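PDB 3SIM: protein, Family 18 Chitinase from Crocus vernus, which probably hydrolyses chitin, as a plant glycosyl hydrolase of family 18 built on a TIM barrel. Local coordinates for residues P161-D166 with F187-S192; E127-T132 with E167-L172; L2-I7 with H182-F187. All blocks are in the same frame, centred on the assembly; numbering follows the deposited sequence.

Interaction 1: residues P161-D166 with F187-S192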
loop_
_atom_site.group_PDB
_atom_site.type_symbol
_atom_site.label_atom_id
_atom_site.label_comp_id
_atom_site.label_asym_id
_atom_site.label_seq_id
_atom_site.Cartn_x
_atom_site.Cartn_y
_atom_site.Cartn_z
ATOM N N PRO A 161 4.801 0.408 6.281
ATOM C CA PRO A 161 6.101 0.195 6.891
ATOM C C PRO A 161 6.533 -1.281 7.117
ATOM O O PRO A 161 5.825 -2.212 6.864
ATOM C CB PRO A 161 5.978 0.952 8.219
ATOM C CG PRO A 161 4.696 0.817 8.586
ATOM C CD PRO A 161 3.839 0.722 7.322
ATOM N N PHE A 162 7.759 -1.432 7.583
ATOM C CA PHE A 162 8.378 -2.676 8.010
ATOM C C PHE A 162 9.555 -2.313 8.937
ATOM O O PHE A 162 9.895 -1.174 9.036
ATOM C CB PHE A 162 8.783 -3.594 6.837
ATOM C CG PHE A 162 9.523 -2.905 5.747
ATOM C CD1 PHE A 162 8.883 -2.200 4.725
ATOM C CD2 PHE A 162 10.893 -2.920 5.733
ATOM C CE1 PHE A 162 9.615 -1.566 3.763
ATOM C CE2 PHE A 162 11.585 -2.274 4.760
ATOM C CZ PHE A 162 10.941 -1.604 3.798
ATOM N N PRO A 163 10.135 -3.288 9.619
ATOM C CA PRO A 163 10.970 -2.968 10.764
ATOM C C PRO A 163 12.137 -2.063 10.377
ATOM O O PRO A 163 12.316 -1.126 11.030
ATOM C CB PRO A 163 11.455 -4.302 11.208
ATOM C CG PRO A 163 10.341 -5.190 10.968
ATOM C CD PRO A 163 9.760 -4.694 9.645
ATOM N N SER A 164 12.817 -2.314 9.279
ATOM C CA SER A 164 13.962 -1.477 8.918
ATOM C C SER A 164 13.660 -0.005 8.600
ATOM O O SER A 164 14.505 0.770 8.681
ATOM C CB SER A 164 14.864 -2.087 7.876
ATOM O OG SER A 164 14.157 -2.302 6.737
ATOM N N VAL A 165 12.421 0.303 8.252
ATOM C CA VAL A 165 11.962 1.653 8.073
ATOM C C VAL A 165 11.082 2.249 9.174
ATOM O O VAL A 165 10.573 3.296 9.028
ATOM C CB VAL A 165 11.344 1.883 6.667
ATOM C CG1 VAL A 165 12.367 1.623 5.596
ATOM C CG2 VAL A 165 10.099 1.092 6.489
ATOM N N ASP A 166 10.972 1.578 10.288
ATOM C CA ASP A 166 10.086 1.993 11.336
ATOM C C ASP A 166 10.385 3.405 11.887
ATOM O O ASP A 166 9.497 4.051 12.263
ATOM C CB ASP A 166 10.035 0.982 12.485
ATOM C CG ASP A 166 8.978 -0.096 12.292
ATOM O OD1 ASP A 166 7.995 0.083 11.620
ATOM O OD2 ASP A 166 9.214 -1.083 12.834
ATOM N N PHE A 187 4.524 -7.708 6.627
ATOM C CA PHE A 187 4.957 -8.883 7.354
ATOM C C PHE A 187 5.867 -9.801 6.490
ATOM O O PHE A 187 6.637 -10.524 7.000
ATOM C CB PHE A 187 3.812 -9.615 8.085
ATOM C CG PHE A 187 3.238 -8.864 9.266
ATOM C CD1 PHE A 187 3.769 -8.974 10.518
ATOM C CD2 PHE A 187 2.171 -8.044 9.105
ATOM C CE1 PHE A 187 3.245 -8.275 11.555
ATOM C CE2 PHE A 187 1.658 -7.368 10.131
ATOM C CZ PHE A 187 2.196 -7.464 11.356
ATOM N N LYS A 188 5.809 -9.665 5.184
ATOM C CA LYS A 188 6.691 -10.441 4.325
ATOM C C LYS A 188 8.189 -10.095 4.522
ATOM O O LYS A 188 9.027 -10.816 4.153
ATOM C CB LYS A 188 6.240 -10.473 2.862
ATOM C CG LYS A 188 5.981 -9.187 2.209
ATOM C CD LYS A 188 4.570 -8.650 2.535
ATOM C CE LYS A 188 4.257 -7.385 1.816
ATOM N NZ LYS A 188 5.260 -7.110 0.972
ATOM N N ALA A 189 8.463 -9.001 5.193
ATOM C CA ALA A 189 9.795 -8.584 5.557
ATOM C C ALA A 189 10.566 -9.501 6.532
ATOM O O ALA A 189 11.724 -9.542 6.500
ATOM C CB ALA A 189 9.829 -7.155 5.983
ATOM N N TYR A 190 9.862 -10.207 7.375
ATOM C CA TYR A 190 10.482 -11.134 8.286
ATOM C C TYR A 190 11.000 -12.408 7.589
ATOM O O TYR A 190 10.611 -12.690 6.480
ATOM C CB TYR A 190 9.531 -11.467 9.409
ATOM C CG TYR A 190 9.166 -10.308 10.335
ATOM C CD1 TYR A 190 10.003 -9.917 11.355
ATOM C CD2 TYR A 190 7.963 -9.673 10.233
ATOM C CE1 TYR A 190 9.667 -8.925 12.186
ATOM C CE2 TYR A 190 7.646 -8.667 11.049
ATOM C CZ TYR A 190 8.500 -8.292 12.018
ATOM O OH TYR A 190 8.164 -7.324 12.832
ATOM N N ASP A 191 11.836 -13.178 8.271
ATOM C CA ASP A 191 12.427 -14.404 7.737
ATOM C C ASP A 191 11.406 -15.444 7.382
ATOM O O ASP A 191 10.386 -15.508 7.941
ATOM C CB ASP A 191 13.268 -15.155 8.755
ATOM C CG ASP A 191 14.451 -14.475 9.134
ATOM O OD1 ASP A 191 15.022 -13.697 8.367
ATOM O OD2 ASP A 191 14.794 -14.705 10.263
ATOM N N SER A 192 11.795 -16.296 6.459
ATOM C CA SER A 192 11.029 -17.434 5.970
ATOM C C SER A 192 10.771 -18.498 7.060
ATOM O O SER A 192 9.828 -19.196 7.011
ATOM C CB SER A 192 11.688 -18.018 4.713
ATOM O OG SER A 192 12.896 -18.658 4.994
#

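Interaction 2: residues E127-T132 with E167-L172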
loop_
_atom_site.group_PDB
_atom_site.type_symbol
_atom_site.label_atom_id
_atom_site.label_comp_id
_atom_site.label_asym_id
_atom_site.label_seq_id
_atom_site.Cartn_x
_atom_site.Cartn_y
_atom_site.Cartn_z
ATOM N N GLU A 127 10.713 3.416 0.702
ATOM C CA GLU A 127 11.530 2.426 1.380
ATOM C C GLU A 127 13.071 2.745 1.592
ATOM O O GLU A 127 13.803 1.975 2.142
ATOM C CB GLU A 127 11.267 1.034 0.781
ATOM C CG GLU A 127 9.772 0.602 0.711
ATOM C CD GLU A 127 9.524 -0.829 0.219
ATOM O OE1 GLU A 127 10.429 -1.505 -0.173
ATOM O OE2 GLU A 127 8.411 -1.281 0.227
ATOM N N HIS A 128 13.513 3.867 1.047
ATOM C CA HIS A 128 14.885 4.286 1.144
ATOM C C HIS A 128 15.000 5.751 1.487
ATOM O O HIS A 128 14.360 6.564 0.925
ATOM C CB HIS A 128 15.689 3.891 -0.105
ATOM C CG HIS A 128 15.513 2.468 -0.505
ATOM N ND1 HIS A 128 16.337 1.476 -0.072
ATOM C CD2 HIS A 128 14.594 1.873 -1.285
ATOM C CE1 HIS A 128 15.934 0.332 -0.556
ATOM N NE2 HIS A 128 14.874 0.542 -1.288
ATOM N N PHE A 129 15.799 6.010 2.499
ATOM C CA PHE A 129 15.919 7.302 3.139
ATOM C C PHE A 129 17.372 7.877 3.272
ATOM O O PHE A 129 17.604 8.730 4.039
ATOM C CB PHE A 129 15.125 7.353 4.455
ATOM C CG PHE A 129 13.684 6.875 4.363
ATOM C CD1 PHE A 129 12.662 7.753 4.165
ATOM C CD2 PHE A 129 13.358 5.575 4.486
ATOM C CE1 PHE A 129 11.343 7.330 4.098
ATOM C CE2 PHE A 129 12.052 5.154 4.393
ATOM C CZ PHE A 129 11.061 6.026 4.238
ATOM N N GLN A 130 18.300 7.376 2.487
ATOM C CA GLN A 130 19.703 7.726 2.547
ATOM C C GLN A 130 20.036 9.171 2.161
ATOM O O GLN A 130 21.065 9.629 2.449
ATOM C CB GLN A 130 20.545 6.756 1.734
ATOM C CG GLN A 130 20.846 5.468 2.351
ATOM C CD GLN A 130 21.466 4.513 1.358
ATOM O OE1 GLN A 130 22.647 4.387 1.311
ATOM N NE2 GLN A 130 20.668 3.828 0.619
ATOM N N ASN A 131 19.139 9.850 1.490
ATOM C CA ASN A 131 19.299 11.247 1.113
ATOM C C ASN A 131 18.306 12.229 1.801
ATOM O O ASN A 131 18.052 13.282 1.289
ATOM C CB ASN A 131 19.255 11.416 -0.412
ATOM C CG ASN A 131 20.248 10.542 -1.141
ATOM O OD1 ASN A 131 21.392 10.585 -0.878
ATOM N ND2 ASN A 131 19.782 9.732 -2.006
ATOM N N THR A 132 17.733 11.816 2.917
ATOM C CA THR A 132 16.756 12.538 3.677
ATOM C C THR A 132 16.894 12.316 5.184
ATOM O O THR A 132 17.783 11.676 5.622
ATOM C CB THR A 132 15.294 12.228 3.226
ATOM O OG1 THR A 132 14.464 13.309 3.572
ATOM C CG2 THR A 132 14.766 10.910 3.828
ATOM N N GLU A 167 11.639 3.819 11.904
ATOM C CA GLU A 167 12.032 5.099 12.459
ATOM C C GLU A 167 11.362 6.270 11.715
ATOM O O GLU A 167 10.824 7.130 12.317
ATOM C CB GLU A 167 13.569 5.250 12.550
ATOM C CG GLU A 167 14.002 6.566 13.155
ATOM C CD GLU A 167 15.503 6.758 13.353
ATOM O OE1 GLU A 167 16.290 6.105 12.717
ATOM O OE2 GLU A 167 15.871 7.595 14.153
ATOM N N TYR A 168 11.394 6.189 10.392
ATOM C CA TYR A 168 10.773 7.123 9.459
ATOM C C TYR A 168 9.250 7.192 9.492
ATOM O O TYR A 168 8.700 8.214 9.673
ATOM C CB TYR A 168 11.280 6.839 8.042
ATOM C CG TYR A 168 12.782 6.822 7.953
ATOM C CD1 TYR A 168 13.494 7.973 7.923
ATOM C CD2 TYR A 168 13.471 5.634 8.001
ATOM C CE1 TYR A 168 14.825 7.969 7.904
ATOM C CE2 TYR A 168 14.844 5.610 7.953
ATOM C CZ TYR A 168 15.520 6.788 7.917
ATOM O OH TYR A 168 16.867 6.797 7.848
ATOM N N TYR A 169 8.629 6.029 9.435
ATOM C CA TYR A 169 7.201 5.865 9.609
ATOM C C TYR A 169 6.611 6.242 10.986
ATOM O O TYR A 169 5.555 6.754 11.070
ATOM C CB TYR A 169 6.705 4.526 9.037
ATOM C CG TYR A 169 6.800 4.502 7.525
ATOM C CD1 TYR A 169 5.826 5.098 6.776
ATOM C CD2 TYR A 169 7.905 3.975 6.853
ATOM C CE1 TYR A 169 5.893 5.162 5.452
ATOM C CE2 TYR A 169 7.974 4.019 5.478
ATOM C CZ TYR A 169 6.961 4.635 4.778
ATOM O OH TYR A 169 6.956 4.723 3.472
ATOM N N LEU A 170 7.322 5.941 12.048
ATOM C CA LEU A 170 6.940 6.353 13.391
ATOM C C LEU A 170 6.938 7.877 13.585
ATOM O O LEU A 170 6.086 8.410 14.170
ATOM C CB LEU A 170 7.730 5.630 14.497
ATOM C CG LEU A 170 7.397 4.151 14.791
ATOM C CD1 LEU A 170 8.444 3.530 15.608
ATOM C CD2 LEU A 170 6.018 4.010 15.374
ATOM N N ALA A 171 7.917 8.529 13.026
ATOM C CA ALA A 171 7.936 9.974 13.008
ATOM C C ALA A 171 6.686 10.513 12.284
ATOM O O ALA A 171 6.055 11.325 12.795
ATOM C CB ALA A 171 9.132 10.477 12.351
ATOM N N LEU A 172 6.355 9.962 11.136
ATOM C CA LEU A 172 5.188 10.380 10.389
ATOM C C LEU A 172 3.883 10.129 11.168
ATOM O O LEU A 172 3.045 10.974 11.250
ATOM C CB LEU A 172 5.110 9.687 9.030
ATOM C CG LEU A 172 3.899 9.871 8.105
ATOM C CD1 LEU A 172 3.566 11.296 7.915
ATOM C CD2 LEU A 172 4.039 9.194 6.764
HETATM O O HOH W 1 18.360 8.918 6.626
#

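Interaction 3: residues L2-I7 with H182-F187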
loop_
_atom_site.group_PDB
_atom_site.type_symbol
_atom_site.label_atom_id
_atom_site.label_comp_id
_atom_site.label_asym_id
_atom_site.label_seq_id
_atom_site.Cartn_x
_atom_site.Cartn_y
_atom_site.Cartn_z
ATOM N N LEU A 2 -12.209 -5.332 5.652
ATOM C CA LEU A 2 -11.297 -4.690 4.728
ATOM C C LEU A 2 -10.333 -5.685 4.126
ATOM O O LEU A 2 -9.655 -6.394 4.813
ATOM C CB LEU A 2 -10.460 -3.685 5.450
ATOM C CG LEU A 2 -9.883 -2.369 4.977
ATOM C CD1 LEU A 2 -8.686 -2.106 5.619
ATOM C CD2 LEU A 2 -9.907 -1.993 3.538
ATOM N N PHE A 3 -10.263 -5.661 2.814
ATOM C CA PHE A 3 -9.273 -6.373 2.041
ATOM C C PHE A 3 -8.601 -5.450 1.033
ATOM O O PHE A 3 -9.256 -4.836 0.258
ATOM C CB PHE A 3 -9.908 -7.584 1.357
ATOM C CG PHE A 3 -8.958 -8.412 0.535
ATOM C CD1 PHE A 3 -8.970 -8.345 -0.840
ATOM C CD2 PHE A 3 -8.108 -9.300 1.133
ATOM C CE1 PHE A 3 -8.124 -9.077 -1.580
ATOM C CE2 PHE A 3 -7.263 -10.028 0.430
ATOM C CZ PHE A 3 -7.248 -9.932 -0.934
ATOM N N VAL A 4 -7.292 -5.405 1.077
ATOM C CA VAL A 4 -6.436 -4.580 0.260
ATOM C C VAL A 4 -5.565 -5.408 -0.727
ATOM O O VAL A 4 -4.821 -6.237 -0.348
ATOM C CB VAL A 4 -5.554 -3.713 1.134
ATOM C CG1 VAL A 4 -4.800 -2.778 0.323
ATOM C CG2 VAL A 4 -6.327 -2.997 2.171
ATOM N N GLU A 5 -5.734 -5.125 -1.999
ATOM C CA GLU A 5 -5.025 -5.732 -3.114
ATOM C C GLU A 5 -4.082 -4.796 -3.878
ATOM O O GLU A 5 -4.521 -3.985 -4.624
ATOM C CB GLU A 5 -6.019 -6.374 -4.084
ATOM C CG GLU A 5 -5.453 -7.195 -5.197
ATOM C CD GLU A 5 -5.035 -8.664 -4.792
ATOM O OE1 GLU A 5 -5.191 -9.051 -3.675
ATOM O OE2 GLU A 5 -4.551 -9.403 -5.595
ATOM N N TYR A 6 -2.779 -4.934 -3.686
ATOM C CA TYR A 6 -1.819 -4.193 -4.510
ATOM C C TYR A 6 -1.838 -4.676 -6.008
ATOM O O TYR A 6 -1.998 -5.811 -6.231
ATOM C CB TYR A 6 -0.419 -4.150 -3.906
ATOM C CG TYR A 6 -0.318 -3.300 -2.651
ATOM C CD1 TYR A 6 0.214 -2.043 -2.667
ATOM C CD2 TYR A 6 -0.868 -3.722 -1.478
ATOM C CE1 TYR A 6 0.271 -1.288 -1.497
ATOM C CE2 TYR A 6 -0.843 -2.993 -0.353
ATOM C CZ TYR A 6 -0.278 -1.777 -0.342
ATOM O OH TYR A 6 -0.260 -1.084 0.799
ATOM N N ILE A 7 -1.740 -3.767 -6.949
ATOM C CA ILE A 7 -1.809 -4.075 -8.367
ATOM C C ILE A 7 -1.079 -3.072 -9.280
ATOM O O ILE A 7 -1.034 -1.898 -9.059
ATOM C CB ILE A 7 -3.299 -4.278 -8.872
ATOM C CG1 ILE A 7 -3.381 -4.754 -10.343
ATOM C CG2 ILE A 7 -4.040 -3.056 -8.778
ATOM C CD1 ILE A 7 -4.623 -5.276 -10.720
ATOM N N HIS A 182 -5.215 3.576 8.307
ATOM C CA HIS A 182 -4.732 2.243 8.642
ATOM C C HIS A 182 -3.302 1.990 8.143
ATOM O O HIS A 182 -2.771 2.753 7.399
ATOM C CB HIS A 182 -5.651 1.119 8.155
ATOM C CG HIS A 182 -6.060 1.253 6.734
ATOM N ND1 HIS A 182 -5.383 0.655 5.717
ATOM C CD2 HIS A 182 -7.060 1.943 6.160
ATOM C CE1 HIS A 182 -5.954 0.951 4.579
ATOM N NE2 HIS A 182 -6.973 1.736 4.823
ATOM N N ILE A 183 -2.740 0.895 8.572
ATOM C CA ILE A 183 -1.361 0.573 8.406
ATOM C C ILE A 183 -1.205 -0.825 7.822
ATOM O O ILE A 183 -1.467 -1.795 8.448
ATOM C CB ILE A 183 -0.595 0.736 9.719
ATOM C CG1 ILE A 183 -0.883 2.081 10.336
ATOM C CG2 ILE A 183 0.908 0.540 9.523
ATOM C CD1 ILE A 183 -0.379 2.204 11.628
ATOM N N ASN A 184 -0.796 -0.855 6.583
ATOM C CA ASN A 184 -0.550 -2.059 5.876
ATOM C C ASN A 184 0.882 -2.573 6.099
ATOM O O ASN A 184 1.716 -2.453 5.254
ATOM C CB ASN A 184 -0.931 -1.950 4.405
ATOM C CG ASN A 184 -2.338 -1.383 4.167
ATOM O OD1 ASN A 184 -3.295 -1.652 4.861
ATOM N ND2 ASN A 184 -2.426 -0.646 3.126
ATOM N N TYR A 185 1.102 -3.155 7.278
ATOM C CA TYR A 185 2.427 -3.564 7.707
ATOM C C TYR A 185 2.855 -4.727 6.847
ATOM O O TYR A 185 2.101 -5.544 6.545
ATOM C CB TYR A 185 2.512 -3.919 9.198
ATOM C CG TYR A 185 3.829 -3.716 9.845
ATOM C CD1 TYR A 185 4.705 -4.767 10.055
ATOM C CD2 TYR A 185 4.220 -2.476 10.280
ATOM C CE1 TYR A 185 5.914 -4.598 10.695
ATOM C CE2 TYR A 185 5.404 -2.273 10.873
ATOM C CZ TYR A 185 6.280 -3.330 11.074
ATOM O OH TYR A 185 7.481 -3.116 11.632
ATOM N N GLN A 186 4.081 -4.659 6.396
ATOM C CA GLN A 186 4.676 -5.575 5.450
ATOM C C GLN A 186 5.349 -6.785 6.205
ATOM O O GLN A 186 6.537 -6.859 6.389
ATOM C CB GLN A 186 5.578 -4.823 4.440
ATOM C CG GLN A 186 4.945 -3.770 3.524
ATOM C CD GLN A 186 5.842 -3.393 2.332
ATOM O OE1 GLN A 186 6.107 -2.245 2.085
ATOM N NE2 GLN A 186 6.292 -4.381 1.630
ATOM N N PHE A 187 4.524 -7.708 6.627
ATOM C CA PHE A 187 4.957 -8.883 7.354
ATOM C C PHE A 187 5.867 -9.801 6.490
ATOM O O PHE A 187 6.637 -10.524 7.000
ATOM C CB PHE A 187 3.812 -9.615 8.085
ATOM C CG PHE A 187 3.238 -8.864 9.266
ATOM C CD1 PHE A 187 3.769 -8.974 10.518
ATOM C CD2 PHE A 187 2.171 -8.044 9.105
ATOM C CE1 PHE A 187 3.245 -8.275 11.555
ATOM C CE2 PHE A 187 1.658 -7.368 10.131
ATOM C CZ PHE A 187 2.196 -7.464 11.356
#

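Interaction 1: residues P161-D166 with F187-S192
Ala189 and Pro163 are the two bumps around which this small surface contact is shaped. The methyl of Ala189 points toward the facing loop and sits against the start of the Phe162 side chain, CB to CB at 3.8 Å, with CD of Pro163 a little farther from Ala189 CB, at 4.4 Å. The Pro163 ring in turn wedges into the angle between Ala189 and Tyr190. Its CG rides at the hydroxyl end of the tyrosine, 3.6 Å from Tyr190 OH and 3.8 Å from Tyr190 CZ. The two rings meet obliquely, the proline presenting a corner to the end of the phenol. Phe162 offers only its root: with CG between the backbone N and the carbonyl carbon (chi1 48°), the ring swings off from Ala189 and takes Val165 CG2 over the centre of one face, 3.7 Å above the plane. Short 3-10 segments, 163-165 and 187-189, shape the backbones on which these knobs stand, and each turn is closed by a backbone bond, Val165 N to Phe162 O (3.0 Å) at one and Tyr190 N to Phe187 O (3.3 Å) at the other. The contact is apolar and slight, burying 146 Å² in all. It joins the loops that follow two adjacent parallel barrel strands, 156-159 and 182-184. Val165 is the N-cap of helix 166-175, which leads out of the first loop; beyond the second, helix 196-209 carries Tyr202, whose ring stacks with Tyr190.

Interaction 2: residues E127-T132 with E167-L172
Phe129 and Tyr168 lie face on face as an offset stack, their centroids 4.1 Å apart and their planes only 8° from parallel. The side chains run past each other in opposite senses, so each ring also receives the other residue's CB: Phe129 CB sits over the Tyr168 ring, 3.7 Å from its centroid, and Tyr168 CB over the Phe129 ring, 3.9 Å from that centroid, both as CH-pi contacts. Around the rim of the phenylalanine, Thr132 CG2 lies in the ring plane, and Tyr169 CE2 approaches Phe129 CZ near that plane at 3.9 Å, its side chain crossing at about a right angle. Both stacked rings stand beside their own backbone N, anti to the carbonyl carbon (chi1 -50° in Phe129, -53° in Tyr168), torsions that bring them together between helix 166-175 and the loop after strand 121-125. Phe137 of helix 134-150 meets Phe129 and Tyr169 edge-to-face, while Tyr169 OH bonds to Tyr126 O.

At the phenol end of the stack a water bridges the segments. It donates to Phe129 O (2.7 Å) and is hydrogen-bonded to Tyr168 OH (2.9 Å), whereas Thr132 N reaches the same Phe129 O at 3.3 Å to close a type I turn. With an alanine in place of Tyr168 both ring and hydroxyl go, and the Phe129 ring is likely to be freer to turn, the water losing its tie to the helix. Chemically, the contact combines dispersion between carbon surfaces with one water-mediated polar link: the stack joins loop to helix, and Phe129 O takes both the Thr132 N-H and the water.

Interaction 3: residues L2-I7 with H182-F187
Asn184 reaches across the barrel interior to Tyr6. Its CB lies 3.8 Å from Tyr6 OH, and CG, set beside the backbone N (chi1 -50°), 4.0 Å from the same oxygen. From there the amide branches. ND2 donates to Tyr6 OH at 3.2 Å with an N-H...O angle of 147°, the phenol oxygen tilted from the amide plane and the ring standing perpendicular to it; ND2 also touches Val4 CG1 at 4.2 Å. The other branch, OD1, accepts from His182 ND1 at 3.2 Å, the donor lying 35° out of the carbonyl plane yet the oxygen close to the imidazole plane.

Such side-chain meetings fill the middle of a TIM barrel. Strands 2-7 and 182-184 are not paired neighbours; their axes approach to 10.3 Å, and their inward residues bridge the gap. Trp253, from the strand beside 2-7, stacks on Tyr6, and the phenol's strongest polar partner is Ser160 OG, with a weak bond to Asp123.

Two residues back from Asn184, the imidazole of His182 carries Leu2 CD1 squarely over one face, 4.2 Å from the ring centroid, while its buried NE2 has no polar partner in the model.

Interactions 1 and 2 lie about 14 Å apart between centres and share a seam, where Val165 CG1 packs on Phe129 CE2 at 3.7 Å. Segment 127-132 carries Glu127, which ends the DxxDxDxE signature of family 18, at the place of the general acid in active relatives. Phe162 CE1 of interaction 1 packs on Glu127 CD at 3.6 Å; the Phe129-Tyr168 stack lies behind, toward the outside of the barrel. Interaction 3, about 13 Å from interaction 1 between centres, sits deeper, its Tyr6 a weak hydrogen-bond partner of Asp123 in that signature. Phe187 belongs to interactions 1 and 3, and a probable backbone bond from Gln186 N to Pro161 O (3.0 Å) joins their segments.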